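Local structure of starch synthase I (Hordeum vulgare, 4HLN) at residues 408-413 / 425-430. The protein is a plant starch synthase with two Rossmann-like domains, a glycosyltransferase of the GT-B fold. Numbering follows the deposited sequence.
Sequences CLPHHY and KAELQR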
ATOM      1  N   CYS A 408      -7.467  25.076   4.765  1.00 57.87           N
ATOM      2  CA  CYS A 408      -8.677  24.838   3.989  1.00 49.57           C
ATOM      3  C   CYS A 408      -9.964  24.856   4.848  1.00 54.75           C
ATOM      4  O   CYS A 408     -11.088  24.925   4.318  1.00 51.73           O
ATOM      5  CB  CYS A 408      -8.557  23.517   3.217  1.00 54.35           C
ATOM      6  SG  CYS A 408      -7.257  23.447   1.936  1.00 90.29           S
ATOM      7  N   LEU A 409      -9.795  24.803   6.168  1.00 41.96           N
ATOM      8  CA  LEU A 409     -10.922  24.758   7.100  1.00 40.69           C
ATOM      9  C   LEU A 409     -11.372  26.115   7.632  1.00 47.89           C
ATOM     10  O   LEU A 409     -10.559  26.951   7.970  1.00 38.45           O
ATOM     11  CB  LEU A 409     -10.552  23.931   8.312  1.00 38.69           C
ATOM     12  CG  LEU A 409     -10.099  22.509   8.108  1.00 39.95           C
ATOM     13  CD1 LEU A 409     -10.181  21.839   9.469  1.00 37.84           C
ATOM     14  CD2 LEU A 409     -10.993  21.832   7.088  1.00 39.98           C
ATOM     15  N   PRO A 410     -12.686  26.310   7.769  1.00 56.42           N
ATOM     16  CA  PRO A 410     -13.222  27.556   8.321  1.00 52.10           C
ATOM     17  C   PRO A 410     -12.866  27.737   9.800  1.00 56.07           C
ATOM     18  O   PRO A 410     -12.780  28.877  10.274  1.00 58.99           O
ATOM     19  CB  PRO A 410     -14.728  27.360   8.180  1.00 47.73           C
ATOM     20  CG  PRO A 410     -14.904  25.873   8.287  1.00 44.80           C
ATOM     21  CD  PRO A 410     -13.753  25.342   7.477  1.00 45.17           C
ATOM     22  N   HIS A 411     -12.688  26.634  10.523  1.00 51.11           N
ATOM     23  CA  HIS A 411     -12.318  26.699  11.939  1.00 52.87           C
ATOM     24  C   HIS A 411     -11.304  25.637  12.307  1.00 57.04           C
ATOM     25  O   HIS A 411     -11.242  24.581  11.682  1.00 62.90           O
ATOM     26  CB  HIS A 411     -13.538  26.553  12.831  1.00 53.61           C
ATOM     27  CG  HIS A 411     -14.561  27.615  12.610  1.00 66.45           C
ATOM     28  ND1 HIS A 411     -14.398  28.906  13.065  1.00 68.21           N
ATOM     29  CD2 HIS A 411     -15.753  27.585  11.971  1.00 64.31           C
ATOM     30  CE1 HIS A 411     -15.449  29.623  12.719  1.00 63.65           C
ATOM     31  NE2 HIS A 411     -16.288  28.846  12.058  1.00 67.08           N
ATOM     32  N   HIS A 412     -10.508  25.913  13.327  1.00 58.68           N
ATOM     33  CA  HIS A 412      -9.472  24.968  13.711  1.00 52.52           C
ATOM     34  C   HIS A 412      -9.775  24.341  15.055  1.00 56.05           C
ATOM     35  O   HIS A 412     -10.479  24.915  15.890  1.00 67.49           O
ATOM     36  CB  HIS A 412      -8.102  25.636  13.696  1.00 36.60           C
ATOM     37  CG  HIS A 412      -7.675  26.102  12.338  1.00 59.91           C
ATOM     38  ND1 HIS A 412      -6.965  27.268  12.138  1.00 76.53           N
ATOM     39  CD2 HIS A 412      -7.851  25.556  11.112  1.00 66.84           C
ATOM     40  CE1 HIS A 412      -6.728  27.420  10.847  1.00 82.40           C
ATOM     41  NE2 HIS A 412      -7.259  26.398  10.202  1.00 75.87           N
ATOM     42  N   TYR A 413      -9.259  23.139  15.249  1.00 50.04           N
ATOM     43  CA  TYR A 413      -9.483  22.421  16.488  1.00 56.91           C
ATOM     44  C   TYR A 413      -8.348  21.436  16.770  1.00 57.64           C
ATOM     45  O   TYR A 413      -7.495  21.182  15.916  1.00 49.73           O
ATOM     46  CB  TYR A 413     -10.841  21.708  16.459  1.00 53.88           C
ATOM     47  CG  TYR A 413     -10.990  20.618  15.409  1.00 50.69           C
ATOM     48  CD1 TYR A 413     -10.638  19.304  15.683  1.00 52.30           C
ATOM     49  CD2 TYR A 413     -11.515  20.898  14.159  1.00 53.59           C
ATOM     50  CE1 TYR A 413     -10.791  18.307  14.735  1.00 54.01           C
ATOM     51  CE2 TYR A 413     -11.680  19.912  13.208  1.00 48.87           C
ATOM     52  CZ  TYR A 413     -11.315  18.618  13.493  1.00 55.58           C
ATOM     53  OH  TYR A 413     -11.473  17.641  12.527  1.00 50.02           O
ATOM     54  N   LYS A 425     -18.570  21.318  10.903  1.00 44.29           N
ATOM     55  CA  LYS A 425     -19.734  20.543  10.473  1.00 44.64           C
ATOM     56  C   LYS A 425     -20.890  21.431  10.037  1.00 44.06           C
ATOM     57  O   LYS A 425     -21.573  21.143   9.047  1.00 47.92           O
ATOM     58  CB  LYS A 425     -20.224  19.622  11.593  1.00 39.91           C
ATOM     59  CG  LYS A 425     -21.392  18.736  11.181  1.00 47.25           C
ATOM     60  CD  LYS A 425     -21.951  18.008  12.383  1.00 53.21           C
ATOM     61  CE  LYS A 425     -23.049  17.047  11.997  1.00 54.16           C
ATOM     62  NZ  LYS A 425     -23.379  16.165  13.140  1.00 55.65           N
ATOM     63  N   ALA A 426     -21.117  22.499  10.795  1.00 32.27           N
ATOM     64  CA  ALA A 426     -22.216  23.396  10.518  1.00 47.64           C
ATOM     65  C   ALA A 426     -21.915  24.103   9.213  1.00 51.05           C
ATOM     66  O   ALA A 426     -22.766  24.195   8.326  1.00 48.12           O
ATOM     67  CB  ALA A 426     -22.374  24.376  11.638  1.00 22.30           C
ATOM     68  N   GLU A 427     -20.677  24.574   9.095  1.00 43.97           N
ATOM     69  CA  GLU A 427     -20.249  25.284   7.905  1.00 44.86           C
ATOM     70  C   GLU A 427     -20.249  24.382   6.683  1.00 52.15           C
ATOM     71  O   GLU A 427     -20.397  24.839   5.553  1.00 54.84           O
ATOM     72  CB  GLU A 427     -18.871  25.890   8.124  1.00 49.57           C
ATOM     73  CG  GLU A 427     -18.914  27.167   8.931  1.00 53.72           C
ATOM     74  CD  GLU A 427     -19.881  28.185   8.337  1.00 62.48           C
ATOM     75  OE1 GLU A 427     -19.520  28.825   7.320  1.00 60.19           O
ATOM     76  OE2 GLU A 427     -21.002  28.336   8.878  1.00 57.69           O
ATOM     77  N   LEU A 428     -20.086  23.091   6.919  1.00 45.34           N
ATOM     78  CA  LEU A 428     -20.098  22.137   5.835  1.00 38.93           C
ATOM     79  C   LEU A 428     -21.531  21.866   5.406  1.00 48.92           C
ATOM     80  O   LEU A 428     -21.825  21.841   4.216  1.00 51.90           O
ATOM     81  CB  LEU A 428     -19.387  20.842   6.251  1.00 38.27           C
ATOM     82  CG  LEU A 428     -19.385  19.696   5.232  1.00 48.63           C
ATOM     83  CD1 LEU A 428     -18.622  20.082   3.962  1.00 41.42           C
ATOM     84  CD2 LEU A 428     -18.814  18.430   5.858  1.00 46.82           C
ATOM     85  N   GLN A 429     -22.424  21.661   6.370  1.00 47.58           N
ATOM     86  CA  GLN A 429     -23.834  21.481   6.037  1.00 45.12           C
ATOM     87  C   GLN A 429     -24.310  22.676   5.227  1.00 48.68           C
ATOM     88  O   GLN A 429     -25.032  22.528   4.236  1.00 42.38           O
ATOM     89  CB  GLN A 429     -24.680  21.311   7.294  1.00 38.97           C
ATOM     90  CG  GLN A 429     -24.499  19.948   7.931  1.00 39.52           C
ATOM     91  CD  GLN A 429     -24.969  19.899   9.368  1.00 46.05           C
ATOM     92  OE1 GLN A 429     -24.867  20.885  10.104  1.00 50.43           O
ATOM     93  NE2 GLN A 429     -25.477  18.740   9.784  1.00 43.30           N
ATOM     94  N   ARG A 430     -23.872  23.864   5.625  1.00 40.30           N
ATOM     95  CA  ARG A 430     -24.271  25.066   4.914  1.00 42.11           C
ATOM     96  C   ARG A 430     -23.769  25.069   3.470  1.00 50.96           C
ATOM     97  O   ARG A 430     -24.538  25.289   2.535  1.00 62.01           O
ATOM     98  CB  ARG A 430     -23.840  26.321   5.676  1.00 45.09           C
ATOM     99  CG  ARG A 430     -24.607  26.518   6.993  1.00 40.06           C
ATOM    100  CD  ARG A 430     -24.414  27.921   7.562  1.00 36.25           C
ATOM    101  NE  ARG A 430     -23.945  27.875   8.946  1.00 58.64           N
ATOM    102  CZ  ARG A 430     -24.725  28.011  10.013  1.00 55.71           C
ATOM    103  NH1 ARG A 430     -26.018  28.209   9.864  1.00 50.26           N
ATOM    104  NH2 ARG A 430     -24.210  27.951  11.229  1.00 62.97           N
TER
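Pro410 and His411 make a small, largely apolar surface contact with Glu427, where the loop that follows strand 389-391 brushes the flank of helix 419-432. Its modest size is measurable: 87 Å² of surface is buried, counting both sides, and the closest alpha carbons, Pro410 CA and Glu427 CA, are 7.4 Å apart. All three side chains leave their backbones toward the opposing segment. The closest pair is Pro410 CG and Glu427 CB at 4.0 Å, a van der Waals approach in which the two side chains run antiparallel past one another, touching flank to flank. The imidazole of His411 meets Glu427 along its rim: Glu427 CG lies near the ring plane, 4.4 Å from His411 CD2, an edge approach and not a stack. Glu427 therefore offers methylene carbons to the loop, while OE2 of its carboxylate is taken up by Arg430 of the same helix. With CG anti to the carbonyl carbon (chi1 -79°) and a bend at chi2 (-53°), the chain ends in a salt bridge one helical turn on, Arg430 NE to Glu427 OE2 at 3.0 Å, with an N-H...O angle of 150°. His411 NE2 is 5.7 Å from Glu427 OE2, so any attraction would be long-range and would depend on a histidine charge that is not known. Cys424, three residues before Glu427 on the same helix, also touches both Pro410 and His411. Behind the contact, Leu409 packs on Arg510 and Ala513 of helix 505-514, while Leu428 rests on Leu442 of strand 442-446, part of the parallel six-stranded sheet.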